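Local coordinates for succinate dehydrogenase (Membrane anchor subunit) (Mycolicibacterium smegmatis, PDB 7D6V), which forms the membrane anchor of mycobacterial succinate dehydrogenase Sdh1, housing a Rieske-type iron-sulfur cluster and binding ubiquinone, and so probably passes electrons from succinate to quinone, at residues R30-Q33 with A34-T38; Y48-I51 with R52-G56. All coordinates share one frame; numbering follows the deposited sequence.

Contact 1: R30-Q33 with A34-T38; sequences RWWQ and APLLT
Trp32 and Leu36 make the apolar part of this contact, four residues apart across the start of helix 33-55. Their side chains lie alongside each other and point the same way. With CG between the backbone N and the carbonyl carbon (chi1 39°), the Trp32 indole presents its edge to Leu36, whose CD1 lies near the ring plane, 3.7 Å from Trp32 CE3. One face of the same indole carries Arg30 CB, offset toward the rim, while Trp32 CD1 sits over the centre of the Trp31 ring, 3.7 Å above its plane. Pro35 packs against the backbone instead, its CD 3.4 Å from Trp32 O.

Leu37 N donates to Gln33 O at 3.2 Å, an i to i+4 bond at the opening of the helix. Before it, Gln33 N bonds to Arg30 O across a type I turn. The extended Gln33 side chain reaches back so that its OE1 takes a bond from Arg30 NH2 at 3.3 Å, at the edge of the guanidinium, and a weak one from NE. Ala34 O accepts from both Thr38 N and Thr38 OG1, the hydroxyl coming from above the carbonyl plane. This is a helix N-terminus, with Pro35 in the first turn, where proline is well tolerated.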
# COMPACT_ATOMS: atom_id res chain seq x y z
N ARG C 30 -25.98 -5.28 -13.46
CA ARG C 30 -26.18 -5.50 -14.89
C ARG C 30 -24.86 -5.26 -15.60
O ARG C 30 -24.63 -4.22 -16.22
CB ARG C 30 -27.29 -4.60 -15.42
CG ARG C 30 -28.69 -5.14 -15.20
CD ARG C 30 -29.72 -4.25 -15.87
NE ARG C 30 -29.45 -2.83 -15.65
CZ ARG C 30 -29.90 -2.13 -14.62
NH1 ARG C 30 -30.66 -2.70 -13.70
NH2 ARG C 30 -29.60 -0.84 -14.51
N TRP C 31 -23.96 -6.24 -15.49
CA TRP C 31 -22.63 -6.12 -16.07
C TRP C 31 -22.65 -6.14 -17.59
O TRP C 31 -21.66 -5.75 -18.22
CB TRP C 31 -21.73 -7.23 -15.54
CG TRP C 31 -22.38 -8.58 -15.54
CD1 TRP C 31 -23.02 -9.17 -14.50
CD2 TRP C 31 -22.44 -9.50 -16.63
NE1 TRP C 31 -23.48 -10.41 -14.87
CE2 TRP C 31 -23.14 -10.63 -16.18
CE3 TRP C 31 -21.97 -9.48 -17.95
CZ2 TRP C 31 -23.38 -11.74 -16.99
CZ3 TRP C 31 -22.22 -10.57 -18.75
CH2 TRP C 31 -22.91 -11.68 -18.27
N TRP C 32 -23.75 -6.58 -18.19
CA TRP C 32 -23.90 -6.68 -19.64
C TRP C 32 -24.46 -5.42 -20.27
O TRP C 32 -24.69 -5.40 -21.48
CB TRP C 32 -24.79 -7.87 -19.98
CG TRP C 32 -25.94 -8.02 -19.03
CD1 TRP C 32 -25.99 -8.79 -17.91
CD2 TRP C 32 -27.21 -7.37 -19.12
NE1 TRP C 32 -27.21 -8.67 -17.30
CE2 TRP C 32 -27.98 -7.80 -18.02
CE3 TRP C 32 -27.78 -6.47 -20.03
CZ2 TRP C 32 -29.28 -7.36 -17.80
CZ3 TRP C 32 -29.07 -6.03 -19.81
CH2 TRP C 32 -29.81 -6.48 -18.70
N GLN C 33 -24.70 -4.37 -19.48
CA GLN C 33 -25.35 -3.18 -20.00
C GLN C 33 -24.41 -2.37 -20.88
O GLN C 33 -24.79 -1.92 -21.96
CB GLN C 33 -25.87 -2.34 -18.83
CG GLN C 33 -27.10 -1.53 -19.14
CD GLN C 33 -27.27 -0.36 -18.20
OE1 GLN C 33 -28.22 -0.31 -17.42
NE2 GLN C 33 -26.35 0.59 -18.27
N ALA C 34 -23.17 -2.16 -20.42
CA ALA C 34 -22.20 -1.41 -21.22
C ALA C 34 -21.85 -2.07 -22.55
O ALA C 34 -21.75 -1.34 -23.55
CB ALA C 34 -20.93 -1.17 -20.38
N PRO C 35 -21.62 -3.39 -22.64
CA PRO C 35 -21.38 -3.98 -23.96
C PRO C 35 -22.53 -3.77 -24.94
O PRO C 35 -22.27 -3.55 -26.13
CB PRO C 35 -21.18 -5.47 -23.64
CG PRO C 35 -20.72 -5.49 -22.25
CD PRO C 35 -21.42 -4.38 -21.56
N LEU C 36 -23.78 -3.83 -24.48
CA LEU C 36 -24.90 -3.56 -25.38
C LEU C 36 -24.85 -2.13 -25.91
O LEU C 36 -25.07 -1.90 -27.10
CB LEU C 36 -26.23 -3.80 -24.66
CG LEU C 36 -26.64 -5.22 -24.33
CD1 LEU C 36 -27.90 -5.20 -23.49
CD2 LEU C 36 -26.88 -5.99 -25.60
N LEU C 37 -24.59 -1.16 -25.04
CA LEU C 37 -24.53 0.22 -25.49
C LEU C 37 -23.41 0.41 -26.49
O LEU C 37 -23.59 1.08 -27.52
CB LEU C 37 -24.35 1.15 -24.29
CG LEU C 37 -25.48 1.09 -23.26
CD1 LEU C 37 -25.31 2.17 -22.22
CD2 LEU C 37 -26.83 1.20 -23.94
N THR C 38 -22.25 -0.20 -26.23
CA THR C 38 -21.14 -0.13 -27.18
C THR C 38 -21.54 -0.72 -28.53
O THR C 38 -21.27 -0.15 -29.59
CB THR C 38 -19.92 -0.86 -26.62
OG1 THR C 38 -19.64 -0.37 -25.30
CG2 THR C 38 -18.71 -0.63 -27.50

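Contact 2: Y48-I51 with R52-G56; sequences YATI and RAFWG
The backbone from Tyr48 to Ala53 is alpha-helical, with Arg52 N, Ala53 N and Phe54 N donating to Tyr48 O, Ala49 O and Thr50 O over 2.9, 2.9 and 3.0 Å, and the chain has left the helix at Gly56 with positive phi. Tyr48 and Arg52 run side by side. Arg52 CG lies over one face of the phenol, 4.0 Å from the ring centroid and shifted toward the hydroxyl end, a CH-pi contact made by the aliphatic part of the arginine; the guanidinium plane is turned 48° from the ring. Thr50 turns its methyl to Phe54, CG2 to CD2 3.8 Å, because CG2 is anti to the backbone N; its OG1 bonds back to Val46 O. Ile51 CG2 meets Trp55 CE3 obliquely at 4.0 Å.

The buried guanidinium is well satisfied: NE forms a salt bridge with Asp255 of helix 240-264, and NH1 and NH2 bond to Ser57 O and Ala58 O just beyond the helix. Tyr48 packs on Val252 and Phe256 of helix 240-264, while Tyr71, after the small strand 66-67, hydrogen-bonds through OH with Arg52 O and Gly56 N.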
# COMPACT_ATOMS: atom_id res chain seq x y z
N TYR C 48 -24.83 4.01 -40.69
CA TYR C 48 -25.03 5.34 -41.26
C TYR C 48 -23.86 5.73 -42.15
O TYR C 48 -24.05 6.25 -43.26
CB TYR C 48 -25.22 6.37 -40.15
CG TYR C 48 -25.43 7.78 -40.66
CD1 TYR C 48 -26.69 8.22 -41.03
CD2 TYR C 48 -24.37 8.66 -40.79
CE1 TYR C 48 -26.88 9.50 -41.50
CE2 TYR C 48 -24.55 9.94 -41.26
CZ TYR C 48 -25.81 10.35 -41.61
OH TYR C 48 -26.00 11.63 -42.09
N ALA C 49 -22.63 5.48 -41.69
CA ALA C 49 -21.45 5.88 -42.44
C ALA C 49 -21.38 5.14 -43.77
O ALA C 49 -21.09 5.75 -44.80
CB ALA C 49 -20.19 5.64 -41.62
N THR C 50 -21.64 3.83 -43.77
CA THR C 50 -21.60 3.07 -45.01
C THR C 50 -22.64 3.57 -46.00
O THR C 50 -22.33 3.83 -47.17
CB THR C 50 -21.80 1.59 -44.72
OG1 THR C 50 -21.06 1.23 -43.55
CG2 THR C 50 -21.33 0.75 -45.89
N ILE C 51 -23.89 3.72 -45.54
CA ILE C 51 -24.95 4.16 -46.44
C ILE C 51 -24.63 5.53 -47.02
O ILE C 51 -24.73 5.75 -48.24
CB ILE C 51 -26.31 4.15 -45.72
CG1 ILE C 51 -26.69 2.73 -45.31
CG2 ILE C 51 -27.38 4.74 -46.61
CD1 ILE C 51 -27.97 2.65 -44.51
N ARG C 52 -24.21 6.47 -46.17
CA ARG C 52 -23.98 7.82 -46.65
C ARG C 52 -22.74 7.91 -47.53
O ARG C 52 -22.72 8.69 -48.48
CB ARG C 52 -23.86 8.78 -45.47
CG ARG C 52 -25.18 9.42 -45.09
CD ARG C 52 -25.76 10.19 -46.26
NE ARG C 52 -25.03 11.43 -46.49
CZ ARG C 52 -25.14 12.17 -47.59
NH1 ARG C 52 -25.94 11.78 -48.57
NH2 ARG C 52 -24.43 13.28 -47.71
N ALA C 53 -21.71 7.12 -47.24
CA ALA C 53 -20.51 7.14 -48.06
C ALA C 53 -20.75 6.54 -49.43
O ALA C 53 -20.15 6.99 -50.41
CB ALA C 53 -19.38 6.38 -47.35
N PHE C 54 -21.62 5.54 -49.53
CA PHE C 54 -21.91 4.95 -50.83
C PHE C 54 -23.12 5.57 -51.52
O PHE C 54 -23.44 5.16 -52.64
CB PHE C 54 -22.10 3.44 -50.70
CG PHE C 54 -20.82 2.69 -50.53
CD1 PHE C 54 -20.02 2.43 -51.62
CD2 PHE C 54 -20.41 2.26 -49.29
CE1 PHE C 54 -18.84 1.75 -51.48
CE2 PHE C 54 -19.23 1.58 -49.14
CZ PHE C 54 -18.44 1.32 -50.23
N TRP C 55 -23.79 6.53 -50.90
CA TRP C 55 -24.96 7.14 -51.55
C TRP C 55 -24.57 7.85 -52.84
O TRP C 55 -25.27 7.74 -53.85
CB TRP C 55 -25.65 8.11 -50.60
CG TRP C 55 -27.03 8.42 -51.06
CD1 TRP C 55 -27.42 9.45 -51.85
CD2 TRP C 55 -28.22 7.67 -50.78
NE1 TRP C 55 -28.77 9.40 -52.08
CE2 TRP C 55 -29.28 8.31 -51.43
CE3 TRP C 55 -28.48 6.52 -50.03
CZ2 TRP C 55 -30.59 7.85 -51.35
CZ3 TRP C 55 -29.77 6.06 -49.96
CH2 TRP C 55 -30.81 6.72 -50.62
N GLY C 56 -23.48 8.60 -52.82
CA GLY C 56 -22.98 9.23 -54.03
C GLY C 56 -23.64 10.53 -54.41
O GLY C 56 -23.34 11.06 -55.49

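Contacts 1 and 2 are the two ends of helix 33-55, the first at its start and the second where it stops; their centres lie 28 Å apart and their nearest atoms about 12 Å, without touching. Each end settles on a different part of the subunit: contact 1 leans through Pro35 and Thr38 on helix 115-124, contact 2 through Tyr48 and Arg52 on helix 240-264. A bound phosphatidylethanolamine lies near both, about 12 Å from the side chain of Pro35 and about 7 Å from that of Ala49, with Leu42 and Phe45 lining its pocket between them. Neither contact contributes residues to the iron-sulfur or ubiquinone pockets.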